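2-oxoglutarate dehydrogenase E3 component (Thermus thermophilus, PDB 2YQU) probably catalyses the NAD(+)-dependent oxidation of dihydrolipoyl-lysine on partner proteins to lipoyl-lysine, using one FAD per subunit. Local coordinates at residues M1-I7 and L128-L134; F113-R117 and V294-Y298; Y151-V155 and V235-A241. The contacts are given in a common frame with arbitrary orientation. Numbering follows the deposited sequence.

Overall arrangement
From the N terminus, contact 1 closes a loop of 120 residues, tying strand 2-7 to 133-135 in the FAD-binding parallel sheet and to the end of 127-130 in an antiparallel sheet. Contact 2 has already opened at 113-117, inside this loop, and closes only at 294-298, so the two contacts cross. They also touch: strands 133-135 and 297-299 are sheet neighbours, and the contact centres lie about 9 Å apart. Contact 3 (151-155 with 235-241) opens after contact 1 has closed and is nested within the loop of contact 2. Its centre is about 43 Å from that of contact 1, in the second Rossmann-type unit, where it joins the parallel sheet to an antiparallel hairpin.

Contact 1 of 3, residues M1-I7 and L128-L134; sequences MYDLLVI and LEARYIL
At the apolar centre, L5 packs CB to CB on A130 (3.6 Å), and its CD1 lies 3.7 Å from L128 CD1. The small alanine leaves room for this leucine (chi1 t, chi2 p). Strand 4-7 and 133-134 are parallel neighbours in the FAD-binding Rossmann-type sheet; 128-130 belongs to an antiparallel sheet, its axis at 120° to 4-7 (closest approach 6.6 Å). The register pairs Y2 with A130 before the corner, then L4 with Y132, L5 with I133 and V6 with L134 (CA-CA 4.5-4.9 Å). Helical angles at D3 (-76/-38) and R131 (-71/-45) turn both chains. Y2/A130 and L5/I133 point to the same side across the corner, and L5 and I133 pack on V119 of strand 118-121. On the other, L4 and Y132 touch helix 310-326. I7 touches the FAD. Y132 N donates to D3 O (2.9 Å), L5 N to Y132 O and L134 N to L5 O (both 3.0 Å), and I7 N to L134 O (2.9 Å). At the polar edge D3 OD2 accepts a hydrogen bond from K26 N, E129 bridges to K118, and Y2 OH is hydrogen-bonded to H107 NE2. Before the corner, R131 N donates to Y2 O (3.1 Å) and Y2 N to E129 O (3.2 Å).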
ATOM      1  N   MET A   1     -42.202 -13.544 -11.445  1.00 23.48           N
ATOM      2  CA  MET A   1     -41.207 -14.191 -10.548  1.00 23.01           C
ATOM      3  C   MET A   1     -39.896 -13.430 -10.642  1.00 22.27           C
ATOM      4  O   MET A   1     -39.748 -12.540 -11.469  1.00 22.22           O
ATOM      5  CB  MET A   1     -40.995 -15.666 -10.925  1.00 23.59           C
ATOM      6  CG  MET A   1     -40.368 -15.903 -12.298  1.00 24.84           C
ATOM      7  SD  MET A   1     -39.855 -17.601 -12.613  1.00 29.50           S
ATOM      8  CE  MET A   1     -41.413 -18.293 -13.336  1.00 28.74           C
ATOM      9  N   TYR A   2     -38.944 -13.791  -9.793  1.00 21.17           N
ATOM     10  CA  TYR A   2     -37.608 -13.221  -9.881  1.00 20.21           C
ATOM     11  C   TYR A   2     -36.867 -13.730 -11.108  1.00 19.42           C
ATOM     12  O   TYR A   2     -37.087 -14.854 -11.551  1.00 19.18           O
ATOM     13  CB  TYR A   2     -36.805 -13.608  -8.648  1.00 19.92           C
ATOM     14  CG  TYR A   2     -37.282 -12.979  -7.371  1.00 19.82           C
ATOM     15  CD1 TYR A   2     -37.636 -13.761  -6.279  1.00 20.18           C
ATOM     16  CD2 TYR A   2     -37.345 -11.603  -7.239  1.00 18.82           C
ATOM     17  CE1 TYR A   2     -38.057 -13.177  -5.088  1.00 20.40           C
ATOM     18  CE2 TYR A   2     -37.756 -11.016  -6.057  1.00 19.97           C
ATOM     19  CZ  TYR A   2     -38.111 -11.806  -4.988  1.00 19.86           C
ATOM     20  OH  TYR A   2     -38.523 -11.213  -3.820  1.00 20.98           O
ATOM     21  N   ASP A   3     -35.972 -12.909 -11.650  1.00 19.06           N
ATOM     22  CA  ASP A   3     -35.001 -13.399 -12.624  1.00 18.68           C
ATOM     23  C   ASP A   3     -33.901 -14.172 -11.897  1.00 18.26           C
ATOM     24  O   ASP A   3     -33.410 -15.178 -12.400  1.00 18.20           O
ATOM     25  CB  ASP A   3     -34.375 -12.249 -13.414  1.00 18.84           C
ATOM     26  CG  ASP A   3     -35.391 -11.497 -14.238  1.00 19.01           C
ATOM     27  OD1 ASP A   3     -36.243 -12.154 -14.878  1.00 20.28           O
ATOM     28  OD2 ASP A   3     -35.418 -10.255 -14.288  1.00 19.49           O
ATOM     29  N   LEU A   4     -33.522 -13.676 -10.721  1.00 17.27           N
ATOM     30  CA  LEU A   4     -32.453 -14.266  -9.926  1.00 16.72           C
ATOM     31  C   LEU A   4     -32.862 -14.282  -8.467  1.00 16.15           C
ATOM     32  O   LEU A   4     -33.238 -13.258  -7.926  1.00 16.01           O
ATOM     33  CB  LEU A   4     -31.162 -13.451 -10.066  1.00 16.55           C
ATOM     34  CG  LEU A   4     -30.015 -13.857  -9.135  1.00 16.07           C
ATOM     35  CD1 LEU A   4     -29.552 -15.289  -9.411  1.00 16.26           C
ATOM     36  CD2 LEU A   4     -28.840 -12.877  -9.233  1.00 15.95           C
ATOM     37  N   LEU A   5     -32.770 -15.449  -7.843  1.00 15.83           N
ATOM     38  CA  LEU A   5     -32.931 -15.586  -6.412  1.00 16.14           C
ATOM     39  C   LEU A   5     -31.587 -16.033  -5.868  1.00 15.77           C
ATOM     40  O   LEU A   5     -31.040 -17.034  -6.325  1.00 16.24           O
ATOM     41  CB  LEU A   5     -33.998 -16.624  -6.100  1.00 16.38           C
ATOM     42  CG  LEU A   5     -34.343 -16.850  -4.631  1.00 17.71           C
ATOM     43  CD1 LEU A   5     -34.951 -15.610  -4.016  1.00 18.92           C
ATOM     44  CD2 LEU A   5     -35.307 -18.034  -4.520  1.00 18.95           C
ATOM     45  N   VAL A   6     -31.055 -15.266  -4.921  1.00 15.60           N
ATOM     46  CA  VAL A   6     -29.756 -15.516  -4.323  1.00 15.06           C
ATOM     47  C   VAL A   6     -29.975 -16.022  -2.905  1.00 15.06           C
ATOM     48  O   VAL A   6     -30.715 -15.408  -2.138  1.00 15.80           O
ATOM     49  CB  VAL A   6     -28.907 -14.229  -4.254  1.00 14.80           C
ATOM     50  CG1 VAL A   6     -27.536 -14.533  -3.674  1.00 14.76           C
ATOM     51  CG2 VAL A   6     -28.779 -13.593  -5.625  1.00 14.24           C
ATOM     52  N   ILE A   7     -29.344 -17.140  -2.564  1.00 14.88           N
ATOM     53  CA  ILE A   7     -29.395 -17.675  -1.212  1.00 14.91           C
ATOM     54  C   ILE A   7     -28.077 -17.372  -0.511  1.00 14.67           C
ATOM     55  O   ILE A   7     -27.054 -17.955  -0.846  1.00 14.44           O
ATOM     56  CB  ILE A   7     -29.664 -19.188  -1.240  1.00 14.86           C
ATOM     57  CG1 ILE A   7     -31.001 -19.473  -1.937  1.00 15.54           C
ATOM     58  CG2 ILE A   7     -29.692 -19.755   0.181  1.00 14.69           C
ATOM     59  CD1 ILE A   7     -31.144 -20.887  -2.434  1.00 15.87           C
ATOM     60  N   LEU A 128     -40.836 -19.016  -3.280  1.00 27.40           N
ATOM     61  CA  LEU A 128     -40.258 -18.090  -4.240  1.00 26.71           C
ATOM     62  C   LEU A 128     -39.813 -18.836  -5.489  1.00 26.30           C
ATOM     63  O   LEU A 128     -39.185 -19.880  -5.399  1.00 25.91           O
ATOM     64  CB  LEU A 128     -39.048 -17.384  -3.620  1.00 26.80           C
ATOM     65  CG  LEU A 128     -39.241 -16.720  -2.251  1.00 26.28           C
ATOM     66  CD1 LEU A 128     -37.962 -16.010  -1.823  1.00 25.92           C
ATOM     67  CD2 LEU A 128     -40.408 -15.751  -2.256  1.00 26.09           C
ATOM     68  N   GLU A 129     -40.145 -18.303  -6.655  1.00 25.92           N
ATOM     69  CA  GLU A 129     -39.677 -18.866  -7.912  1.00 25.75           C
ATOM     70  C   GLU A 129     -38.721 -17.902  -8.585  1.00 24.87           C
ATOM     71  O   GLU A 129     -38.793 -16.687  -8.368  1.00 24.54           O
ATOM     72  CB  GLU A 129     -40.849 -19.164  -8.837  1.00 26.36           C
ATOM     73  CG  GLU A 129     -41.702 -20.320  -8.350  1.00 28.36           C
ATOM     74  CD  GLU A 129     -43.063 -20.378  -9.013  1.00 31.16           C
ATOM     75  OE1 GLU A 129     -43.658 -19.310  -9.278  1.00 33.66           O
ATOM     76  OE2 GLU A 129     -43.540 -21.503  -9.265  1.00 34.41           O
ATOM     77  N   ALA A 130     -37.818 -18.459  -9.383  1.00 24.03           N
ATOM     78  CA  ALA A 130     -36.860 -17.670 -10.140  1.00 23.47           C
ATOM     79  C   ALA A 130     -36.387 -18.413 -11.378  1.00 23.17           C
ATOM     80  O   ALA A 130     -36.435 -19.649 -11.442  1.00 23.02           O
ATOM     81  CB  ALA A 130     -35.670 -17.289  -9.268  1.00 23.71           C
ATOM     82  N   ARG A 131     -35.933 -17.641 -12.363  1.00 22.34           N
ATOM     83  CA  ARG A 131     -35.363 -18.196 -13.583  1.00 22.18           C
ATOM     84  C   ARG A 131     -34.001 -18.806 -13.280  1.00 20.67           C
ATOM     85  O   ARG A 131     -33.695 -19.908 -13.729  1.00 20.56           O
ATOM     86  CB  ARG A 131     -35.237 -17.104 -14.650  1.00 22.65           C
ATOM     87  CG  ARG A 131     -34.665 -17.577 -15.978  1.00 25.87           C
ATOM     88  CD  ARG A 131     -34.686 -16.518 -17.069  1.00 29.81           C
ATOM     89  NE  ARG A 131     -34.309 -17.068 -18.371  1.00 33.01           N
ATOM     90  CZ  ARG A 131     -34.007 -16.339 -19.445  1.00 35.29           C
ATOM     91  NH1 ARG A 131     -34.027 -15.008 -19.394  1.00 36.52           N
ATOM     92  NH2 ARG A 131     -33.678 -16.946 -20.583  1.00 36.36           N
ATOM     93  N   TYR A 132     -33.197 -18.065 -12.512  1.00 19.29           N
ATOM     94  CA  TYR A 132     -31.872 -18.485 -12.077  1.00 17.88           C
ATOM     95  C   TYR A 132     -31.803 -18.473 -10.549  1.00 16.84           C
ATOM     96  O   TYR A 132     -32.384 -17.608  -9.912  1.00 16.33           O
ATOM     97  CB  TYR A 132     -30.815 -17.519 -12.597  1.00 18.00           C
ATOM     98  CG  TYR A 132     -30.720 -17.447 -14.094  1.00 18.63           C
ATOM     99  CD1 TYR A 132     -31.291 -16.393 -14.799  1.00 19.99           C
ATOM    100  CD2 TYR A 132     -30.034 -18.424 -14.804  1.00 20.13           C
ATOM    101  CE1 TYR A 132     -31.191 -16.327 -16.187  1.00 21.64           C
ATOM    102  CE2 TYR A 132     -29.931 -18.370 -16.189  1.00 21.81           C
ATOM    103  CZ  TYR A 132     -30.511 -17.319 -16.869  1.00 21.49           C
ATOM    104  OH  TYR A 132     -30.408 -17.262 -18.239  1.00 25.25           O
ATOM    105  N   ILE A 133     -31.097 -19.438  -9.972  1.00 16.00           N
ATOM    106  CA  ILE A 133     -30.860 -19.479  -8.530  1.00 15.71           C
ATOM    107  C   ILE A 133     -29.358 -19.546  -8.302  1.00 15.36           C
ATOM    108  O   ILE A 133     -28.670 -20.289  -8.991  1.00 15.45           O
ATOM    109  CB  ILE A 133     -31.545 -20.689  -7.907  1.00 16.23           C
ATOM    110  CG1 ILE A 133     -33.050 -20.616  -8.184  1.00 16.65           C
ATOM    111  CG2 ILE A 133     -31.262 -20.759  -6.402  1.00 16.80           C
ATOM    112  CD1 ILE A 133     -33.818 -21.819  -7.719  1.00 17.83           C
ATOM    113  N   LEU A 134     -28.878 -18.766  -7.341  1.00 14.72           N
ATOM    114  CA  LEU A 134     -27.463 -18.662  -7.034  1.00 14.14           C
ATOM    115  C   LEU A 134     -27.278 -19.049  -5.583  1.00 13.81           C
ATOM    116  O   LEU A 134     -27.740 -18.337  -4.697  1.00 14.43           O
ATOM    117  CB  LEU A 134     -26.985 -17.230  -7.252  1.00 14.19           C
ATOM    118  CG  LEU A 134     -25.545 -16.916  -6.848  1.00 14.91           C
ATOM    119  CD1 LEU A 134     -24.562 -17.768  -7.621  1.00 15.79           C
ATOM    120  CD2 LEU A 134     -25.271 -15.439  -7.052  1.00 14.95           C
TER

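Contact 2 of 3, residues F113-R117 and V294-Y298; sequences FLSER and VPHIY
Segment 113-117 is the irregular loop between two strands of the antiparallel meander in the FAD-binding domain. Opposite it, V294 to I297 form a type I beta turn, closed by I297 N to V294 O (2.9 Å), which leads into strand 297-299. Among hydrogen bonds, H296, with chi1 p (68°), directs its ring at the loop, and NE2 donates to E116 O at 2.7 Å. Within the loop, S115 OG accepts from R117 N (3.2 Å), an ST turn suited to a short hydroxyl side chain. Stacking comes next: the guanidinium of R117 lies flat on the H296 ring, centres 3.7 Å apart and planes at 13°, while its NH2 also bonds R131 O. The apolar contact is F113 CE2 with I297 CD1 at 4.2 Å. Methyls also pack on oxygens by van der Waals contact: I297 CD1 is 3.6 Å from E116 O, and V294 CG1 is 3.7 Å from E116 OE1. The chemistry implies a histidine with NE2 protonated, which uses its edge to donate and its face to receive a planar cation.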
ATOM      1  N   PHE A 113     -34.681 -25.685  -0.906  1.00 20.30           N
ATOM      2  CA  PHE A 113     -35.193 -26.066  -2.224  1.00 20.34           C
ATOM      3  C   PHE A 113     -36.441 -26.956  -2.115  1.00 20.80           C
ATOM      4  O   PHE A 113     -36.472 -27.908  -1.343  1.00 20.65           O
ATOM      5  CB  PHE A 113     -34.132 -26.812  -3.041  1.00 20.07           C
ATOM      6  CG  PHE A 113     -33.076 -25.919  -3.645  1.00 19.31           C
ATOM      7  CD1 PHE A 113     -31.809 -25.852  -3.093  1.00 19.28           C
ATOM      8  CD2 PHE A 113     -33.352 -25.163  -4.782  1.00 18.21           C
ATOM      9  CE1 PHE A 113     -30.837 -25.038  -3.652  1.00 18.62           C
ATOM     10  CE2 PHE A 113     -32.388 -24.349  -5.342  1.00 18.34           C
ATOM     11  CZ  PHE A 113     -31.129 -24.294  -4.783  1.00 18.60           C
ATOM     12  N   LEU A 114     -37.457 -26.611  -2.898  1.00 21.57           N
ATOM     13  CA  LEU A 114     -38.659 -27.426  -3.079  1.00 22.28           C
ATOM     14  C   LEU A 114     -38.584 -28.145  -4.420  1.00 22.53           C
ATOM     15  O   LEU A 114     -39.015 -29.291  -4.540  1.00 22.48           O
ATOM     16  CB  LEU A 114     -39.902 -26.534  -3.032  1.00 22.59           C
ATOM     17  CG  LEU A 114     -40.611 -26.292  -1.693  1.00 24.20           C
ATOM     18  CD1 LEU A 114     -39.736 -26.486  -0.464  1.00 25.19           C
ATOM     19  CD2 LEU A 114     -41.250 -24.911  -1.697  1.00 25.19           C
ATOM     20  N   SER A 115     -38.050 -27.450  -5.423  1.00 22.73           N
ATOM     21  CA  SER A 115     -37.754 -28.018  -6.736  1.00 23.04           C
ATOM     22  C   SER A 115     -36.542 -27.287  -7.315  1.00 23.46           C
ATOM     23  O   SER A 115     -35.906 -26.486  -6.619  1.00 23.04           O
ATOM     24  CB  SER A 115     -38.957 -27.852  -7.664  1.00 23.14           C
ATOM     25  OG  SER A 115     -39.143 -26.492  -8.007  1.00 23.53           O
ATOM     26  N   GLU A 116     -36.232 -27.540  -8.586  1.00 24.22           N
ATOM     27  CA  GLU A 116     -35.121 -26.849  -9.246  1.00 24.93           C
ATOM     28  C   GLU A 116     -35.387 -25.353  -9.467  1.00 25.15           C
ATOM     29  O   GLU A 116     -34.456 -24.590  -9.706  1.00 24.66           O
ATOM     30  CB  GLU A 116     -34.755 -27.524 -10.581  1.00 25.40           C
ATOM     31  CG  GLU A 116     -35.906 -27.709 -11.555  1.00 27.45           C
ATOM     32  CD  GLU A 116     -35.451 -28.009 -12.975  1.00 30.30           C
ATOM     33  OE1 GLU A 116     -34.303 -28.476 -13.165  1.00 30.76           O
ATOM     34  OE2 GLU A 116     -36.257 -27.776 -13.908  1.00 33.33           O
ATOM     35  N   ARG A 117     -36.649 -24.937  -9.391  1.00 25.58           N
ATOM     36  CA  ARG A 117     -37.010 -23.541  -9.640  1.00 26.27           C
ATOM     37  C   ARG A 117     -37.725 -22.866  -8.479  1.00 25.88           C
ATOM     38  O   ARG A 117     -38.069 -21.692  -8.580  1.00 25.68           O
ATOM     39  CB  ARG A 117     -37.888 -23.452 -10.890  1.00 26.94           C
ATOM     40  CG  ARG A 117     -37.496 -24.435 -11.981  1.00 29.42           C
ATOM     41  CD  ARG A 117     -37.859 -23.985 -13.375  1.00 32.08           C
ATOM     42  NE  ARG A 117     -36.893 -23.006 -13.870  1.00 34.19           N
ATOM     43  CZ  ARG A 117     -36.048 -23.198 -14.886  1.00 35.17           C
ATOM     44  NH1 ARG A 117     -36.004 -24.349 -15.553  1.00 35.99           N
ATOM     45  NH2 ARG A 117     -35.224 -22.218 -15.231  1.00 35.37           N
ATOM     46  N   VAL A 294     -27.303 -28.647 -12.677  1.00 22.73           N
ATOM     47  CA  VAL A 294     -28.569 -28.071 -13.125  1.00 22.51           C
ATOM     48  C   VAL A 294     -28.251 -26.673 -13.657  1.00 22.29           C
ATOM     49  O   VAL A 294     -27.932 -25.779 -12.873  1.00 21.23           O
ATOM     50  CB  VAL A 294     -29.596 -28.000 -11.980  1.00 22.71           C
ATOM     51  CG1 VAL A 294     -30.855 -27.311 -12.443  1.00 23.07           C
ATOM     52  CG2 VAL A 294     -29.898 -29.397 -11.470  1.00 23.24           C
ATOM     53  N   PRO A 295     -28.325 -26.484 -14.976  1.00 22.16           N
ATOM     54  CA  PRO A 295     -27.686 -25.334 -15.640  1.00 21.95           C
ATOM     55  C   PRO A 295     -28.111 -23.924 -15.191  1.00 21.36           C
ATOM     56  O   PRO A 295     -27.306 -23.012 -15.309  1.00 22.42           O
ATOM     57  CB  PRO A 295     -28.043 -25.535 -17.122  1.00 22.10           C
ATOM     58  CG  PRO A 295     -28.451 -26.942 -17.252  1.00 22.54           C
ATOM     59  CD  PRO A 295     -29.032 -27.346 -15.941  1.00 22.39           C
ATOM     60  N   HIS A 296     -29.346 -23.746 -14.723  1.00 20.74           N
ATOM     61  CA  HIS A 296     -29.816 -22.440 -14.250  1.00 19.70           C
ATOM     62  C   HIS A 296     -29.538 -22.195 -12.759  1.00 18.34           C
ATOM     63  O   HIS A 296     -29.949 -21.172 -12.212  1.00 17.55           O
ATOM     64  CB  HIS A 296     -31.319 -22.273 -14.522  1.00 20.07           C
ATOM     65  CG  HIS A 296     -32.186 -23.186 -13.715  1.00 21.47           C
ATOM     66  ND1 HIS A 296     -32.518 -24.456 -14.135  1.00 23.99           N
ATOM     67  CD2 HIS A 296     -32.772 -23.025 -12.504  1.00 22.94           C
ATOM     68  CE1 HIS A 296     -33.281 -25.034 -13.222  1.00 23.59           C
ATOM     69  NE2 HIS A 296     -33.446 -24.188 -12.221  1.00 22.77           N
ATOM     70  N   ILE A 297     -28.889 -23.152 -12.102  1.00 16.58           N
ATOM     71  CA  ILE A 297     -28.498 -23.003 -10.706  1.00 15.70           C
ATOM     72  C   ILE A 297     -26.988 -22.909 -10.658  1.00 14.68           C
ATOM     73  O   ILE A 297     -26.297 -23.802 -11.138  1.00 15.08           O
ATOM     74  CB  ILE A 297     -28.969 -24.174  -9.853  1.00 15.63           C
ATOM     75  CG1 ILE A 297     -30.478 -24.350  -9.995  1.00 16.07           C
ATOM     76  CG2 ILE A 297     -28.633 -23.914  -8.390  1.00 15.39           C
ATOM     77  CD1 ILE A 297     -31.024 -25.479  -9.181  1.00 17.03           C
ATOM     78  N   TYR A 298     -26.503 -21.815 -10.092  1.00 14.11           N
ATOM     79  CA  TYR A 298     -25.085 -21.542  -9.968  1.00 13.83           C
ATOM     80  C   TYR A 298     -24.695 -21.629  -8.495  1.00 13.67           C
ATOM     81  O   TYR A 298     -25.540 -21.520  -7.618  1.00 13.37           O
ATOM     82  CB  TYR A 298     -24.773 -20.142 -10.472  1.00 13.71           C
ATOM     83  CG  TYR A 298     -24.949 -19.914 -11.965  1.00 13.92           C
ATOM     84  CD1 TYR A 298     -26.205 -19.975 -12.562  1.00 13.80           C
ATOM     85  CD2 TYR A 298     -23.866 -19.578 -12.760  1.00 14.13           C
ATOM     86  CE1 TYR A 298     -26.368 -19.737 -13.926  1.00 14.82           C
ATOM     87  CE2 TYR A 298     -24.016 -19.338 -14.123  1.00 15.26           C
ATOM     88  CZ  TYR A 298     -25.264 -19.422 -14.698  1.00 14.85           C
ATOM     89  OH  TYR A 298     -25.402 -19.179 -16.053  1.00 16.25           O
TER

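Contact 3 of 3, residues Y151-V155 and V235-A241; sequences YERVV and VPEAKGA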
ATOM      1  N   TYR A 151     -18.750 -22.997  23.217  1.00 22.71           N
ATOM      2  CA  TYR A 151     -18.862 -21.567  22.881  1.00 22.52           C
ATOM      3  C   TYR A 151     -18.591 -20.609  24.061  1.00 22.39           C
ATOM      4  O   TYR A 151     -18.958 -19.436  24.022  1.00 21.81           O
ATOM      5  CB  TYR A 151     -20.220 -21.294  22.221  1.00 22.41           C
ATOM      6  CG  TYR A 151     -20.433 -22.181  21.016  1.00 22.81           C
ATOM      7  CD1 TYR A 151     -21.281 -23.285  21.072  1.00 23.21           C
ATOM      8  CD2 TYR A 151     -19.740 -21.948  19.832  1.00 21.43           C
ATOM      9  CE1 TYR A 151     -21.451 -24.120  19.966  1.00 23.68           C
ATOM     10  CE2 TYR A 151     -19.903 -22.764  18.732  1.00 22.53           C
ATOM     11  CZ  TYR A 151     -20.759 -23.851  18.799  1.00 23.41           C
ATOM     12  OH  TYR A 151     -20.915 -24.659  17.694  1.00 23.95           O
ATOM     13  N   GLU A 152     -17.905 -21.117  25.083  1.00 22.49           N
ATOM     14  CA  GLU A 152     -17.563 -20.349  26.276  1.00 23.17           C
ATOM     15  C   GLU A 152     -16.065 -20.469  26.537  1.00 22.43           C
ATOM     16  O   GLU A 152     -15.320 -19.514  26.331  1.00 22.44           O
ATOM     17  CB  GLU A 152     -18.353 -20.856  27.489  1.00 23.53           C
ATOM     18  CG  GLU A 152     -19.827 -20.478  27.473  1.00 26.58           C
ATOM     19  CD  GLU A 152     -20.653 -21.275  28.472  1.00 30.74           C
ATOM     20  OE1 GLU A 152     -20.061 -21.984  29.322  1.00 34.40           O
ATOM     21  OE2 GLU A 152     -21.903 -21.196  28.418  1.00 34.69           O
ATOM     22  N   ARG A 153     -15.637 -21.648  26.989  1.00 21.88           N
ATOM     23  CA  ARG A 153     -14.230 -21.936  27.259  1.00 21.32           C
ATOM     24  C   ARG A 153     -13.513 -22.519  26.043  1.00 20.41           C
ATOM     25  O   ARG A 153     -12.348 -22.211  25.807  1.00 20.36           O
ATOM     26  CB  ARG A 153     -14.110 -22.904  28.449  1.00 21.61           C
ATOM     27  CG  ARG A 153     -14.423 -22.262  29.805  1.00 22.89           C
ATOM     28  CD  ARG A 153     -13.441 -21.167  30.196  1.00 25.06           C
ATOM     29  NE  ARG A 153     -13.683 -20.615  31.529  1.00 26.08           N
ATOM     30  CZ  ARG A 153     -13.105 -19.509  31.996  1.00 27.61           C
ATOM     31  NH1 ARG A 153     -13.386 -19.080  33.222  1.00 28.20           N
ATOM     32  NH2 ARG A 153     -12.235 -18.833  31.250  1.00 28.24           N
ATOM     33  N   VAL A 154     -14.197 -23.391  25.310  1.00 19.43           N
ATOM     34  CA  VAL A 154     -13.734 -23.901  24.028  1.00 19.07           C
ATOM     35  C   VAL A 154     -14.613 -23.271  22.955  1.00 18.39           C
ATOM     36  O   VAL A 154     -15.826 -23.469  22.951  1.00 19.18           O
ATOM     37  CB  VAL A 154     -13.838 -25.436  23.956  1.00 18.73           C
ATOM     38  CG1 VAL A 154     -13.279 -25.955  22.639  1.00 19.12           C
ATOM     39  CG2 VAL A 154     -13.106 -26.067  25.134  1.00 19.12           C
ATOM     40  N   VAL A 155     -13.998 -22.525  22.039  1.00 18.03           N
ATOM     41  CA  VAL A 155     -14.720 -21.601  21.174  1.00 17.27           C
ATOM     42  C   VAL A 155     -14.311 -21.677  19.705  1.00 17.12           C
ATOM     43  O   VAL A 155     -13.286 -22.256  19.364  1.00 16.94           O
ATOM     44  CB  VAL A 155     -14.500 -20.134  21.627  1.00 17.45           C
ATOM     45  CG1 VAL A 155     -14.894 -19.940  23.098  1.00 17.33           C
ATOM     46  CG2 VAL A 155     -13.051 -19.683  21.392  1.00 16.26           C
ATOM     47  N   VAL A 235     -11.396 -30.228  25.743  1.00 23.34           N
ATOM     48  CA  VAL A 235     -12.485 -30.401  26.699  1.00 24.39           C
ATOM     49  C   VAL A 235     -12.580 -29.194  27.629  1.00 24.72           C
ATOM     50  O   VAL A 235     -11.580 -28.768  28.187  1.00 24.74           O
ATOM     51  CB  VAL A 235     -12.282 -31.679  27.558  1.00 24.42           C
ATOM     52  CG1 VAL A 235     -13.507 -31.940  28.432  1.00 24.98           C
ATOM     53  CG2 VAL A 235     -11.991 -32.884  26.677  1.00 25.33           C
ATOM     54  N   PRO A 236     -13.769 -28.626  27.789  1.00 25.69           N
ATOM     55  CA  PRO A 236     -13.953 -27.553  28.771  1.00 26.34           C
ATOM     56  C   PRO A 236     -13.823 -28.065  30.204  1.00 26.92           C
ATOM     57  O   PRO A 236     -14.128 -29.220  30.483  1.00 26.90           O
ATOM     58  CB  PRO A 236     -15.369 -27.034  28.490  1.00 26.39           C
ATOM     59  CG  PRO A 236     -16.045 -28.076  27.691  1.00 26.42           C
ATOM     60  CD  PRO A 236     -15.004 -28.922  27.043  1.00 25.81           C
ATOM     61  N   GLU A 237     -13.328 -27.203  31.081  1.00 27.84           N
ATOM     62  CA  GLU A 237     -13.233 -27.474  32.514  1.00 28.60           C
ATOM     63  C   GLU A 237     -13.909 -26.328  33.270  1.00 29.07           C
ATOM     64  O   GLU A 237     -14.418 -25.389  32.650  1.00 29.07           O
ATOM     65  CB  GLU A 237     -11.765 -27.635  32.913  1.00 28.72           C
ATOM     66  CG  GLU A 237     -11.130 -28.884  32.316  1.00 29.58           C
ATOM     67  CD  GLU A 237      -9.627 -28.959  32.491  1.00 30.99           C
ATOM     68  OE1 GLU A 237      -9.095 -30.084  32.461  1.00 34.01           O
ATOM     69  OE2 GLU A 237      -8.968 -27.912  32.645  1.00 33.35           O
ATOM     70  N   ALA A 238     -13.916 -26.407  34.600  1.00 29.53           N
ATOM     71  CA  ALA A 238     -14.664 -25.465  35.438  1.00 29.94           C
ATOM     72  C   ALA A 238     -14.354 -23.991  35.160  1.00 30.09           C
ATOM     73  O   ALA A 238     -15.271 -23.178  35.004  1.00 30.59           O
ATOM     74  CB  ALA A 238     -14.438 -25.785  36.919  1.00 30.07           C
ATOM     75  N   LYS A 239     -13.068 -23.650  35.097  1.00 29.93           N
ATOM     76  CA  LYS A 239     -12.645 -22.270  34.843  1.00 29.83           C
ATOM     77  C   LYS A 239     -11.484 -22.239  33.841  1.00 29.11           C
ATOM     78  O   LYS A 239     -10.522 -21.479  33.985  1.00 29.33           O
ATOM     79  CB  LYS A 239     -12.273 -21.572  36.156  1.00 30.14           C
ATOM     80  CG  LYS A 239     -11.168 -22.253  36.944  1.00 31.42           C
ATOM     81  CD  LYS A 239     -10.988 -21.608  38.310  1.00 32.29           C
ATOM     82  CE  LYS A 239     -11.950 -22.185  39.333  1.00 33.07           C
ATOM     83  NZ  LYS A 239     -12.024 -21.313  40.537  1.00 34.05           N
ATOM     84  N   GLY A 240     -11.610 -23.073  32.815  1.00 28.00           N
ATOM     85  CA  GLY A 240     -10.621 -23.170  31.759  1.00 27.18           C
ATOM     86  C   GLY A 240     -10.971 -24.282  30.789  1.00 26.24           C
ATOM     87  O   GLY A 240     -12.140 -24.609  30.608  1.00 25.88           O
ATOM     88  N   ALA A 241      -9.947 -24.850  30.164  1.00 25.33           N
ATOM     89  CA  ALA A 241     -10.105 -25.970  29.235  1.00 24.80           C
ATOM     90  C   ALA A 241      -8.776 -26.677  29.055  1.00 24.44           C
ATOM     91  O   ALA A 241      -7.715 -26.073  29.218  1.00 24.24           O
ATOM     92  CB  ALA A 241     -10.639 -25.490  27.883  1.00 24.66           C
TER
HETATM   93  O   HOH W   1     -16.213 -21.406  33.192  1.00 54.69           O
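No direct hydrogen bond links 151-155 to 235-241; two neighbouring side chains, R153 and V154, make the contact. R153 folds over the tight hairpin turn. With chi1 and chi2 both m, its chain bends so that CG lies 3.4 Å from G240 O, and chi3 t then extends the guanidinium, one face of which lies over K239 C and G240 N. R153 NE is 3.5 Å from G240 N, but both are donors, so NE instead gives its hydrogen to a water (3.1 Å), which in turn donates to A238 O (2.7 Å). NH2 is held by D254 O. A long arginine suits this place, since its aliphatic part packs while its head reaches one backbone carbonyl directly and another through water. K239 contributes its CB, 4.0 Å from R153 NH1. V154, with chi1 t, sends CG2 into a small apolar niche, 3.7 Å from A241 CB and 3.9 Å from P236 CD, where compact, branched or ring-shaped residues fit closely. Strand 154-155 edges the parallel sheet of the probable NAD-binding domain beside strand 255-258, so the contact sets that edge against the turn joining strands 231-237 and 240-245 of the antiparallel meander.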